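Local coordinates for protein putative polyprenyl synthetase (PDB 3NF2) that probably catalyses magnesium-dependent prenyl transfer, building longer polyprenyl diphosphates from short isoprenoid diphosphates, at residues A82-L85 with V86-F89; R106-V109 with W110-H113; A219-A222 with V223-L226; S264-L267 with G268-T272; Q311-I314 with A315-L319. All coordinates share one frame; numbering follows the deposited sequence.

Contact 1 (A82-L85 with V86-F89). With SO4 (sulfate ion), chain B.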
loop_
_atom_site.group_PDB
_atom_site.type_symbol
_atom_site.label_atom_id
_atom_site.label_comp_id
_atom_site.label_asym_id
_atom_site.label_seq_id
_atom_site.Cartn_x
_atom_site.Cartn_y
_atom_site.Cartn_z
ATOM N N ALA A 82 -11.449 2.844 8.823
ATOM C CA ALA A 82 -10.165 2.235 8.506
ATOM C C ALA A 82 -10.312 0.857 7.837
ATOM O O ALA A 82 -9.595 0.558 6.869
ATOM C CB ALA A 82 -9.313 2.135 9.758
ATOM N N VAL A 83 -11.245 0.044 8.349
ATOM C CA VAL A 83 -11.545 -1.278 7.793
ATOM C C VAL A 83 -12.082 -1.168 6.357
ATOM O O VAL A 83 -11.672 -1.926 5.467
ATOM C CB VAL A 83 -12.536 -2.073 8.694
ATOM C CG1 VAL A 83 -13.160 -3.230 7.944
ATOM C CG2 VAL A 83 -11.823 -2.632 9.915
ATOM N N GLU A 84 -12.971 -0.206 6.132
ATOM C CA GLU A 84 -13.536 0.007 4.810
ATOM C C GLU A 84 -12.500 0.497 3.811
ATOM O O GLU A 84 -12.547 0.139 2.632
ATOM C CB GLU A 84 -14.686 1.002 4.880
ATOM C CG GLU A 84 -15.969 0.441 5.470
ATOM C CD GLU A 84 -16.289 -0.950 4.963
ATOM O OE1 GLU A 84 -16.022 -1.917 5.710
ATOM O OE2 GLU A 84 -16.792 -1.073 3.823
ATOM N N LEU A 85 -11.576 1.325 4.295
ATOM C CA LEU A 85 -10.513 1.882 3.474
ATOM C C LEU A 85 -9.535 0.805 3.016
ATOM O O LEU A 85 -9.205 0.737 1.827
ATOM C CB LEU A 85 -9.790 3.015 4.213
ATOM C CG LEU A 85 -10.538 4.351 4.267
ATOM C CD1 LEU A 85 -9.887 5.310 5.272
ATOM C CD2 LEU A 85 -10.657 5.009 2.890
ATOM N N VAL A 86 -9.102 -0.038 3.961
ATOM C CA VAL A 86 -8.214 -1.171 3.676
ATOM C C VAL A 86 -8.896 -2.149 2.731
ATOM O O VAL A 86 -8.277 -2.625 1.761
ATOM C CB VAL A 86 -7.762 -1.904 4.967
ATOM C CG1 VAL A 86 -7.102 -3.230 4.640
ATOM C CG2 VAL A 86 -6.780 -1.057 5.743
ATOM N N HIS A 87 -10.181 -2.404 2.993
ATOM C CA HIS A 87 -11.007 -3.228 2.115
ATOM C C HIS A 87 -10.958 -2.741 0.678
ATOM O O HIS A 87 -10.743 -3.530 -0.233
ATOM C CB HIS A 87 -12.463 -3.273 2.590
ATOM C CG HIS A 87 -13.401 -3.894 1.602
ATOM N ND1 HIS A 87 -13.354 -5.232 1.270
ATOM C CD2 HIS A 87 -14.409 -3.360 0.873
ATOM C CE1 HIS A 87 -14.290 -5.494 0.375
ATOM N NE2 HIS A 87 -14.951 -4.378 0.122
ATOM N N ASN A 88 -11.141 -1.438 0.487
ATOM C CA ASN A 88 -11.198 -0.866 -0.854
ATOM C C ASN A 88 -9.841 -0.730 -1.558
ATOM O O ASN A 88 -9.763 -0.845 -2.782
ATOM C CB ASN A 88 -11.971 0.444 -0.832
ATOM C CG ASN A 88 -13.457 0.221 -0.648
ATOM O OD1 ASN A 88 -14.182 -0.077 -1.608
ATOM N ND2 ASN A 88 -13.921 0.353 0.586
ATOM N N PHE A 89 -8.788 -0.519 -0.771
ATOM C CA PHE A 89 -7.396 -0.610 -1.232
ATOM C C PHE A 89 -7.143 -1.992 -1.797
ATOM O O PHE A 89 -6.539 -2.147 -2.859
ATOM C CB PHE A 89 -6.437 -0.280 -0.062
ATOM C CG PHE A 89 -5.246 -1.224 0.084
ATOM C CD1 PHE A 89 -5.223 -2.180 1.099
ATOM C CD2 PHE A 89 -4.129 -1.118 -0.753
ATOM C CE1 PHE A 89 -4.128 -3.048 1.261
ATOM C CE2 PHE A 89 -3.024 -1.975 -0.596
ATOM C CZ PHE A 89 -3.028 -2.945 0.408
HETATM S S SO4 B . -18.719 -5.082 -0.052
HETATM O O1 SO4 B . -18.471 -3.857 0.710
HETATM O O2 SO4 B . -20.148 -5.160 -0.347
HETATM O O3 SO4 B . -17.935 -5.030 -1.290
HETATM O O4 SO4 B . -18.331 -6.273 0.715
HETATM O O HOH W 1 -16.672 -0.160 1.166
#
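N88 reaches back to E84 one turn earlier on helix 77-98, an i to i+4 pairing in the all-helical isoprenoid synthase fold. Its backbone N bonds to E84 O at 3.0 Å. The amide nitrogen ND2 turns onto the same carbonyl, although the modelled 2.5 Å between N88 ND2 and E84 O is doubtful as a length. With CG beside the backbone N (chi1 -73°), the amide is swung toward the preceding turn. A water adds a second tie, donating to E84 OE2 at 2.8 Å and accepting from N88 ND2 at 2.9 Å.

H87 NE2 makes a weak hydrogen bond, 3.4 Å, to O3 of a sulfate at the ring edge. R58, R104 and K55 also hold this sulfate, consistent with the site that takes a substrate diphosphate in relatives. The next shell fixes these groups, since E84 OE1 forms a salt bridge with R58 and N88 OD1 bonds to H38. L85 and V86, by contrast, pack on A129 of helix 115-134, while methyl CG2 of V86 sits 3.4 Å from A82 O.

Contact 2 (R106-V109 with W110-H113). With SO4 (sulfate ion), chain E.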
loop_
_atom_site.group_PDB
_atom_site.type_symbol
_atom_site.label_atom_id
_atom_site.label_comp_id
_atom_site.label_asym_id
_atom_site.label_seq_id
_atom_site.Cartn_x
_atom_site.Cartn_y
_atom_site.Cartn_z
ATOM N N ARG A 106 -19.977 -2.436 -13.205
ATOM C CA ARG A 106 -19.356 -1.158 -13.539
ATOM C C ARG A 106 -17.893 -1.397 -13.829
ATOM O O ARG A 106 -17.256 -2.215 -13.161
ATOM C CB ARG A 106 -19.457 -0.192 -12.353
ATOM C CG ARG A 106 -20.636 0.781 -12.375
ATOM C CD ARG A 106 -20.721 1.577 -11.065
ATOM N NE ARG A 106 -19.402 1.722 -10.449
ATOM C CZ ARG A 106 -18.670 2.833 -10.444
ATOM N NH1 ARG A 106 -19.118 3.957 -10.999
ATOM N NH2 ARG A 106 -17.482 2.816 -9.861
ATOM N N ASP A 107 -17.354 -0.675 -14.808
ATOM C CA ASP A 107 -15.919 -0.717 -15.105
ATOM C C ASP A 107 -15.056 -0.432 -13.871
ATOM O O ASP A 107 -15.379 0.429 -13.052
ATOM C CB ASP A 107 -15.569 0.273 -16.214
ATOM C CG ASP A 107 -15.917 -0.244 -17.595
ATOM O OD1 ASP A 107 -16.226 -1.449 -17.732
ATOM O OD2 ASP A 107 -15.874 0.566 -18.547
ATOM N N THR A 108 -13.978 -1.189 -13.728
ATOM C CA THR A 108 -13.042 -0.972 -12.639
ATOM C C THR A 108 -12.192 0.275 -12.892
ATOM O O THR A 108 -12.049 0.733 -14.041
ATOM C CB THR A 108 -12.128 -2.179 -12.443
ATOM O OG1 THR A 108 -11.503 -2.504 -13.689
ATOM C CG2 THR A 108 -12.930 -3.378 -11.930
ATOM N N VAL A 109 -11.639 0.823 -11.809
ATOM C CA VAL A 109 -10.804 2.020 -11.885
ATOM C C VAL A 109 -9.691 1.898 -12.911
ATOM O O VAL A 109 -9.480 2.822 -13.689
ATOM C CB VAL A 109 -10.244 2.426 -10.505
ATOM C CG1 VAL A 109 -9.021 3.300 -10.644
ATOM C CG2 VAL A 109 -11.313 3.159 -9.720
ATOM N N TRP A 110 -9.022 0.750 -12.956
ATOM C CA TRP A 110 -7.893 0.605 -13.877
ATOM C C TRP A 110 -8.318 0.706 -15.352
ATOM O O TRP A 110 -7.601 1.285 -16.156
ATOM C CB TRP A 110 -7.049 -0.647 -13.575
ATOM C CG TRP A 110 -7.693 -1.951 -13.934
ATOM C CD1 TRP A 110 -8.378 -2.783 -13.094
ATOM C CD2 TRP A 110 -7.694 -2.590 -15.224
ATOM N NE1 TRP A 110 -8.812 -3.892 -13.778
ATOM C CE2 TRP A 110 -8.411 -3.800 -15.086
ATOM C CE3 TRP A 110 -7.166 -2.252 -16.483
ATOM C CZ2 TRP A 110 -8.622 -4.675 -16.163
ATOM C CZ3 TRP A 110 -7.374 -3.123 -17.555
ATOM C CH2 TRP A 110 -8.099 -4.319 -17.386
ATOM N N LYS A 111 -9.490 0.160 -15.681
ATOM C CA LYS A 111 -10.079 0.281 -17.018
ATOM C C LYS A 111 -10.425 1.722 -17.413
ATOM O O LYS A 111 -10.208 2.137 -18.553
ATOM C CB LYS A 111 -11.324 -0.601 -17.137
ATOM C CG LYS A 111 -11.175 -1.761 -18.108
ATOM C CD LYS A 111 -11.767 -1.419 -19.476
ATOM C CE LYS A 111 -11.351 -2.435 -20.530
ATOM N NZ LYS A 111 -12.261 -2.424 -21.712
ATOM N N VAL A 112 -10.957 2.481 -16.465
ATOM C CA VAL A 112 -11.397 3.841 -16.736
ATOM C C VAL A 112 -10.235 4.824 -16.665
ATOM O O VAL A 112 -10.020 5.611 -17.587
ATOM C CB VAL A 112 -12.533 4.255 -15.767
ATOM C CG1 VAL A 112 -13.073 5.632 -16.093
ATOM C CG2 VAL A 112 -13.639 3.263 -15.853
ATOM N N HIS A 113 -9.472 4.760 -15.579
ATOM C CA HIS A 113 -8.475 5.783 -15.299
ATOM C C HIS A 113 -7.011 5.346 -15.473
ATOM O O HIS A 113 -6.085 6.150 -15.277
ATOM C CB HIS A 113 -8.742 6.392 -13.927
ATOM C CG HIS A 113 -10.027 7.164 -13.855
ATOM N ND1 HIS A 113 -10.278 8.267 -14.646
ATOM C CD2 HIS A 113 -11.132 6.996 -13.085
ATOM C CE1 HIS A 113 -11.480 8.745 -14.367
ATOM N NE2 HIS A 113 -12.017 7.995 -13.420
HETATM S S SO4 E . -8.301 10.252 -16.740
HETATM O O1 SO4 E . -7.305 11.299 -16.966
HETATM O O2 SO4 E . -9.545 10.854 -16.265
HETATM O O3 SO4 E . -8.555 9.542 -17.993
HETATM O O4 SO4 E . -7.795 9.317 -15.737
#
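T108 and W110 pack side by side where the short strand 106-107 turns into helix 109-113, with T108 at the N-cap position though its side chain makes no capping bond. This is the tight part of the contact. OG1 of T108 lies over a face of the indole, 3.0 Å from W110 NE1, but the angle is wrong for a hydrogen bond between them; each group bonds instead to the carbonyl oxygen of D100. T108 OG1 and W110 CG each stand between their own backbone N and carbonyl carbon (W110 chi1 72°), which keeps the indole beside T108. V109, next in the chain after T108, is buried against V34, L92 and A118. A glycine in place of W110 would probably cost the D100 carbonyl one of its donors and uncover the hydroxyl side of T108.

The other side is looser. CB of D107 touches V112 CG2 at 3.6 Å, yet the charges nearby do not meet: D107 OD2 and K111 NZ stay 5.7 Å apart, and K111 NZ makes a long, weak ion pair with E101. Backbone bonds carry the turn here, V112 N to T108 O at 3.2 Å and H113 N to V109 O at 2.7 Å. Farthest along, the H113 ring has V112 CG1 3.7 Å above its plane, over the ring centre. A sulfate lies at the ring's edge, where H113 ND1 donates to sulfate O4 at 2.9 Å and more weakly to sulfate O2 at 3.1 Å.

Contact 3 (A219-A222 with V223-L226)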
loop_
_atom_site.group_PDB
_atom_site.type_symbol
_atom_site.label_atom_id
_atom_site.label_comp_id
_atom_site.label_asym_id
_atom_site.label_seq_id
_atom_site.Cartn_x
_atom_site.Cartn_y
_atom_site.Cartn_z
ATOM N N ALA A 219 -17.400 -18.633 7.557
ATOM C CA ALA A 219 -18.786 -19.056 7.352
ATOM C C ALA A 219 -19.402 -18.228 6.235
ATOM O O ALA A 219 -20.157 -18.739 5.402
ATOM C CB ALA A 219 -19.589 -18.915 8.637
ATOM N N PHE A 220 -19.045 -16.947 6.221
ATOM C CA PHE A 220 -19.513 -15.998 5.216
ATOM C C PHE A 220 -18.988 -16.359 3.829
ATOM O O PHE A 220 -19.747 -16.362 2.854
ATOM C CB PHE A 220 -19.115 -14.564 5.625
ATOM C CG PHE A 220 -19.440 -13.521 4.602
ATOM C CD1 PHE A 220 -20.747 -13.071 4.434
ATOM C CD2 PHE A 220 -18.430 -12.971 3.812
ATOM C CE1 PHE A 220 -21.047 -12.096 3.485
ATOM C CE2 PHE A 220 -18.718 -11.997 2.861
ATOM C CZ PHE A 220 -20.028 -11.564 2.696
ATOM N N GLN A 221 -17.697 -16.675 3.747
ATOM C CA GLN A 221 -17.090 -17.020 2.466
ATOM C C GLN A 221 -17.571 -18.365 1.914
ATOM O O GLN A 221 -17.748 -18.510 0.696
ATOM C CB GLN A 221 -15.559 -16.964 2.520
ATOM C CG GLN A 221 -14.915 -16.952 1.114
ATOM C CD GLN A 221 -15.374 -15.796 0.279
ATOM O OE1 GLN A 221 -15.288 -14.639 0.704
ATOM N NE2 GLN A 221 -15.884 -16.088 -0.920
ATOM N N ALA A 222 -17.799 -19.328 2.805
ATOM C CA ALA A 222 -18.426 -20.604 2.426
ATOM C C ALA A 222 -19.812 -20.402 1.804
ATOM O O ALA A 222 -20.126 -20.994 0.763
ATOM C CB ALA A 222 -18.502 -21.542 3.622
ATOM N N VAL A 223 -20.620 -19.537 2.419
ATOM C CA VAL A 223 -21.948 -19.203 1.887
ATOM C C VAL A 223 -21.839 -18.419 0.578
ATOM O O VAL A 223 -22.605 -18.671 -0.367
ATOM C CB VAL A 223 -22.827 -18.456 2.942
ATOM C CG1 VAL A 223 -24.071 -17.853 2.311
ATOM C CG2 VAL A 223 -23.229 -19.408 4.061
ATOM N N ASP A 224 -20.886 -17.484 0.522
ATOM C CA ASP A 224 -20.553 -16.764 -0.717
ATOM C C ASP A 224 -20.166 -17.703 -1.859
ATOM O O ASP A 224 -20.585 -17.520 -2.997
ATOM C CB ASP A 224 -19.405 -15.782 -0.485
ATOM C CG ASP A 224 -19.824 -14.343 -0.642
ATOM O OD1 ASP A 224 -20.539 -14.021 -1.615
ATOM O OD2 ASP A 224 -19.412 -13.523 0.201
ATOM N N ASP A 225 -19.382 -18.720 -1.535
ATOM C CA ASP A 225 -19.035 -19.761 -2.498
ATOM C C ASP A 225 -20.231 -20.598 -2.959
ATOM O O ASP A 225 -20.287 -21.008 -4.119
ATOM C CB ASP A 225 -17.966 -20.676 -1.914
ATOM C CG ASP A 225 -16.637 -19.983 -1.756
ATOM O OD1 ASP A 225 -16.506 -18.821 -2.208
ATOM O OD2 ASP A 225 -15.729 -20.601 -1.165
ATOM N N LEU A 226 -21.170 -20.868 -2.054
ATOM C CA LEU A 226 -22.398 -21.575 -2.446
ATOM C C LEU A 226 -23.257 -20.716 -3.355
ATOM O O LEU A 226 -23.788 -21.212 -4.348
ATOM C CB LEU A 226 -23.204 -22.033 -1.232
ATOM C CG LEU A 226 -22.631 -23.159 -0.365
ATOM C CD1 LEU A 226 -23.374 -23.217 0.957
ATOM C CD2 LEU A 226 -22.666 -24.521 -1.078
#
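One face of the F220 ring is met by carboxylate oxygen OD2 of D224, which stands 3.1 Å from F220 CE2. Ring and carboxylate are almost perpendicular, their planes 82° apart, and the two side chains run alongside each other; this is a close approach, not a bond. A second flat pair follows: amide nitrogen NE2 of Q221 donates to D225 OD1 at 3.1 Å. The bond is fairly straight, 163° at the hydrogen, and leaves Q221 within its own amide plane, but arrives from above the carboxylate plane of D225. The same NE2 lies 3.6 Å from CB of D224, where the amide is nearly parallel to that carboxylate. CG of Q221 is anti to the backbone N (chi1 -165°), and the chain bends at the next bond, which lays its amide beside both aspartates.

D224 and D225, on helix 203-230, probably correspond to the start of the second aspartate-rich motif of prenyl synthases. Q221 OE1 bonds to T184. Q221 NE2 on OD1 and the backbone N of L251 on OD2 together hold the D225 carboxylate at both oxygens, while D224 stands beside it in a motif that in relatives supplies magnesium ligands.

Contact 4 (S264-L267 with G268-T272)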
loop_
_atom_site.group_PDB
_atom_site.type_symbol
_atom_site.label_atom_id
_atom_site.label_comp_id
_atom_site.label_asym_id
_atom_site.label_seq_id
_atom_site.Cartn_x
_atom_site.Cartn_y
_atom_site.Cartn_z
ATOM N N SER A 264 -15.839 -36.923 -8.897
ATOM C CA SER A 264 -14.638 -36.167 -8.593
ATOM C C SER A 264 -13.567 -36.286 -9.679
ATOM O O SER A 264 -12.991 -35.274 -10.092
ATOM C CB SER A 264 -14.071 -36.652 -7.276
ATOM O OG SER A 264 -12.882 -35.954 -6.959
ATOM N N GLU A 265 -13.308 -37.518 -10.125
ATOM C CA GLU A 265 -12.306 -37.782 -11.157
ATOM C C GLU A 265 -12.676 -37.085 -12.460
ATOM O O GLU A 265 -11.832 -36.448 -13.084
ATOM C CB GLU A 265 -12.127 -39.292 -11.392
ATOM C CG GLU A 265 -11.693 -40.114 -10.164
ATOM C CD GLU A 265 -10.200 -40.034 -9.841
ATOM O OE1 GLU A 265 -9.393 -39.702 -10.736
ATOM O OE2 GLU A 265 -9.835 -40.325 -8.682
ATOM N N ARG A 266 -13.939 -37.180 -12.860
ATOM C CA ARG A 266 -14.370 -36.574 -14.120
ATOM C C ARG A 266 -14.348 -35.040 -14.081
ATOM O O ARG A 266 -13.975 -34.384 -15.066
ATOM C CB ARG A 266 -15.745 -37.100 -14.535
ATOM C CG ARG A 266 -16.226 -36.599 -15.902
ATOM C CD ARG A 266 -15.213 -36.900 -17.013
ATOM N NE ARG A 266 -15.596 -36.251 -18.259
ATOM C CZ ARG A 266 -14.812 -36.131 -19.326
ATOM N NH1 ARG A 266 -15.272 -35.517 -20.405
ATOM N NH2 ARG A 266 -13.572 -36.612 -19.313
ATOM N N LEU A 267 -14.733 -34.475 -12.941
ATOM C CA LEU A 267 -14.644 -33.028 -12.743
ATOM C C LEU A 267 -13.195 -32.522 -12.874
ATOM O O LEU A 267 -12.952 -31.484 -13.496
ATOM C CB LEU A 267 -15.241 -32.637 -11.386
ATOM C CG LEU A 267 -15.141 -31.157 -11.019
ATOM C CD1 LEU A 267 -16.160 -30.330 -11.778
ATOM C CD2 LEU A 267 -15.271 -30.963 -9.531
ATOM N N GLY A 268 -12.249 -33.266 -12.296
ATOM C CA GLY A 268 -10.813 -33.005 -12.456
ATOM C C GLY A 268 -10.342 -32.923 -13.902
ATOM O O GLY A 268 -9.625 -31.992 -14.273
ATOM N N GLU A 269 -10.756 -33.895 -14.716
ATOM C CA GLU A 269 -10.401 -33.937 -16.136
ATOM C C GLU A 269 -10.967 -32.733 -16.879
ATOM O O GLU A 269 -10.274 -32.100 -17.677
ATOM C CB GLU A 269 -10.904 -35.237 -16.778
ATOM C CG GLU A 269 -10.208 -36.503 -16.278
ATOM C CD GLU A 269 -10.971 -37.790 -16.604
ATOM O OE1 GLU A 269 -11.923 -37.752 -17.419
ATOM O OE2 GLU A 269 -10.613 -38.846 -16.036
ATOM N N ILE A 270 -12.222 -32.414 -16.584
ATOM C CA ILE A 270 -12.950 -31.333 -17.250
ATOM C C ILE A 270 -12.378 -29.947 -16.926
ATOM O O ILE A 270 -12.164 -29.138 -17.827
ATOM C CB ILE A 270 -14.461 -31.404 -16.904
ATOM C CG1 ILE A 270 -15.111 -32.598 -17.600
ATOM C CG2 ILE A 270 -15.180 -30.141 -17.306
ATOM C CD1 ILE A 270 -16.537 -32.848 -17.170
ATOM N N LEU A 271 -12.115 -29.689 -15.645
ATOM C CA LEU A 271 -11.588 -28.391 -15.209
ATOM C C LEU A 271 -10.161 -28.136 -15.695
ATOM O O LEU A 271 -9.800 -26.991 -15.990
ATOM C CB LEU A 271 -11.668 -28.249 -13.685
ATOM C CG LEU A 271 -13.047 -28.302 -13.009
ATOM C CD1 LEU A 271 -12.878 -28.203 -11.493
ATOM C CD2 LEU A 271 -14.026 -27.245 -13.533
ATOM N N THR A 272 -9.360 -29.202 -15.764
ATOM C CA THR A 272 -8.044 -29.164 -16.407
ATOM C C THR A 272 -8.199 -28.846 -17.907
ATOM O O THR A 272 -7.480 -27.998 -18.440
ATOM C CB THR A 272 -7.273 -30.491 -16.172
ATOM O OG1 THR A 272 -7.092 -30.697 -14.762
ATOM C CG2 THR A 272 -5.893 -30.490 -16.862
#
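R266 and E269 are brought together by two torsions on helix 262-275. CG of R266 stands opposite its backbone N (chi1 -175°) and the chain then bends at chi2, 55°, laying the guanidinium along the next turn. E269, with CG beside its own N, extends across it at about a right angle. The result is an i to i+3 salt bridge, NH2 of R266 to OE1 of E269 at 2.8 Å. The oxygen lies at the edge of the guanidinium, in its plane, and the donor nearly continues the line of the CD-OE1 bond, although the two flat groups are turned 78° apart. Over one face of the guanidinium, toward its rim, I270 CG1 sits 3.6 Å above the plane.

On the side facing helix 251-259, L267 and L271 pair at i to i+4, CG of L267 lying 3.8 Å from CD1 of L271. Both press on L257 of that helix, and L267 also meets I295 of helix 285-297. An alanine instead of L267 would probably leave a gap beside CD1 of L271 and against L257 and I295, loosening the seam between these three helices. At G268 O the backbone N of T272 and its OG1 (2.9 Å) come from opposite faces of the carbonyl plane, a double grip on one oxygen. E265 OE1 and E269 OE2, like charges, remain 5.5 Å apart. The helix is thus amphipathic: ionic pairing serves the exposed side and leucine packing the side facing the fold.

Contact 5 (Q311-I314 with A315-L319)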
loop_
_atom_site.group_PDB
_atom_site.type_symbol
_atom_site.label_atom_id
_atom_site.label_comp_id
_atom_site.label_asym_id
_atom_site.label_seq_id
_atom_site.Cartn_x
_atom_site.Cartn_y
_atom_site.Cartn_z
ATOM N N GLN A 311 -18.483 -23.363 11.002
ATOM C CA GLN A 311 -17.771 -22.109 11.261
ATOM C C GLN A 311 -18.622 -21.092 12.027
ATOM O O GLN A 311 -18.117 -20.400 12.912
ATOM C CB GLN A 311 -17.238 -21.509 9.959
ATOM C CG GLN A 311 -16.077 -22.283 9.365
ATOM C CD GLN A 311 -14.837 -22.176 10.225
ATOM O OE1 GLN A 311 -14.625 -21.168 10.895
ATOM N NE2 GLN A 311 -14.011 -23.218 10.217
ATOM N N HIS A 312 -19.898 -21.016 11.662
ATOM C CA HIS A 312 -20.921 -20.279 12.398
ATOM C C HIS A 312 -20.876 -20.631 13.889
ATOM O O HIS A 312 -20.810 -19.747 14.741
ATOM C CB HIS A 312 -22.292 -20.617 11.806
ATOM C CG HIS A 312 -23.443 -19.918 12.460
ATOM N ND1 HIS A 312 -23.999 -20.342 13.649
ATOM C CD2 HIS A 312 -24.175 -18.849 12.064
ATOM C CE1 HIS A 312 -25.009 -19.552 13.968
ATOM N NE2 HIS A 312 -25.133 -18.635 13.025
ATOM N N THR A 313 -20.888 -21.929 14.173
ATOM C CA THR A 313 -20.881 -22.471 15.522
ATOM C C THR A 313 -19.612 -22.094 16.279
ATOM O O THR A 313 -19.697 -21.646 17.414
ATOM C CB THR A 313 -21.091 -24.011 15.480
ATOM O OG1 THR A 313 -22.414 -24.287 14.998
ATOM C CG2 THR A 313 -20.886 -24.668 16.851
ATOM N N ILE A 314 -18.448 -22.254 15.651
ATOM C CA ILE A 314 -17.166 -21.859 16.272
ATOM C C ILE A 314 -17.115 -20.354 16.588
ATOM O O ILE A 314 -16.587 -19.944 17.639
ATOM C CB ILE A 314 -15.951 -22.280 15.409
ATOM C CG1 ILE A 314 -15.986 -23.795 15.174
ATOM C CG2 ILE A 314 -14.608 -21.878 16.077
ATOM C CD1 ILE A 314 -15.248 -24.258 13.926
ATOM N N ALA A 315 -17.686 -19.547 15.690
ATOM C CA ALA A 315 -17.789 -18.099 15.894
ATOM C C ALA A 315 -18.670 -17.763 17.106
ATOM O O ALA A 315 -18.210 -17.120 18.046
ATOM C CB ALA A 315 -18.321 -17.412 14.639
ATOM N N ILE A 316 -19.917 -18.230 17.073
ATOM C CA ILE A 316 -20.914 -17.969 18.114
ATOM C C ILE A 316 -20.509 -18.549 19.470
ATOM O O ILE A 316 -20.772 -17.952 20.515
ATOM C CB ILE A 316 -22.334 -18.408 17.642
ATOM C CG1 ILE A 316 -22.988 -17.243 16.887
ATOM C CG2 ILE A 316 -23.205 -18.911 18.805
ATOM C CD1 ILE A 316 -24.489 -17.378 16.647
ATOM N N GLU A 317 -19.810 -19.678 19.438
ATOM C CA GLU A 317 -19.256 -20.274 20.647
ATOM C C GLU A 317 -17.999 -19.545 21.169
ATOM O O GLU A 317 -17.629 -19.700 22.335
ATOM C CB GLU A 317 -19.105 -21.801 20.459
ATOM C CG GLU A 317 -17.813 -22.495 20.880
ATOM C CD GLU A 317 -17.789 -23.973 20.450
ATOM O OE1 GLU A 317 -18.874 -24.550 20.206
ATOM O OE2 GLU A 317 -16.688 -24.560 20.353
ATOM N N ALA A 318 -17.372 -18.717 20.334
ATOM C CA ALA A 318 -16.283 -17.847 20.813
ATOM C C ALA A 318 -16.819 -16.613 21.559
ATOM O O ALA A 318 -16.177 -16.129 22.488
ATOM C CB ALA A 318 -15.353 -17.438 19.678
ATOM N N LEU A 319 -17.990 -16.117 21.149
ATOM C CA LEU A 319 -18.682 -15.024 21.849
ATOM C C LEU A 319 -18.995 -15.349 23.302
ATOM O O LEU A 319 -18.965 -14.461 24.154
ATOM C CB LEU A 319 -20.007 -14.692 21.170
ATOM C CG LEU A 319 -20.115 -13.701 20.017
ATOM C CD1 LEU A 319 -21.550 -13.693 19.529
ATOM C CD2 LEU A 319 -19.671 -12.301 20.411
#
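Q311 opens an ordinary i to i+4 run on helix 300-319, which packs against helix 203-230 and helix 326-339 in this all-alpha fold. Its carbonyl oxygen accepts the N of A315 at 2.9 Å, while its side chain turns away from that turn and bonds through OE1 to H215. Next, H312 makes the main side-chain contact. With CG opposite the backbone N (chi1 -179°), the imidazole runs alongside I316, and CE1 comes to 3.5 Å from methyl CD1 of I316, neither over the face nor at the edge. The ring's turn is fixed at its far end, where NE2 bonds to D337 of helix 326-339; I316 packs on that residue as well. The backbone bond from I316 N to H312 O is nearly straight, at 175°.

T313 faces the exposed side. Its OG1 bonds back to the carbonyl of R309, and its CG2 lies 3.9 Å from OE1 of E317, a loose approach beside the firm bond of E317 N to T313 O at 2.8 Å. I314 packs on H215 of helix 203-230, and its carbonyl receives only a weak bond from A318 N, with an angle of 124°. That same amide also donates elsewhere, A318 N to A315 O at 2.9 Å. A second donor reaches this oxygen, L319 N to A315 O at 3.3 Å.

Overall arrangement
From the N terminus the five contacts run strictly in series. Each joins adjacent segments, so none closes a loop, nests within another or crosses it. Contact 1 lies in helix 77-98; contact 2 runs from strand 106-107, the second strand of the hairpin pair, into helix 109-113, their centres about 18 Å apart. Contact 3, in helix 203-230, lies across the chain's centre from contact 1. Contact 4, in helix 262-275, is more remote, about 37 Å from contact 1 between centres. Contact 5, in helix 300-319, lies farther from the chain's centre than contact 3 but touches it directly: CB of A219 packs 3.7 Å from CB of Q311, tying the two helices together.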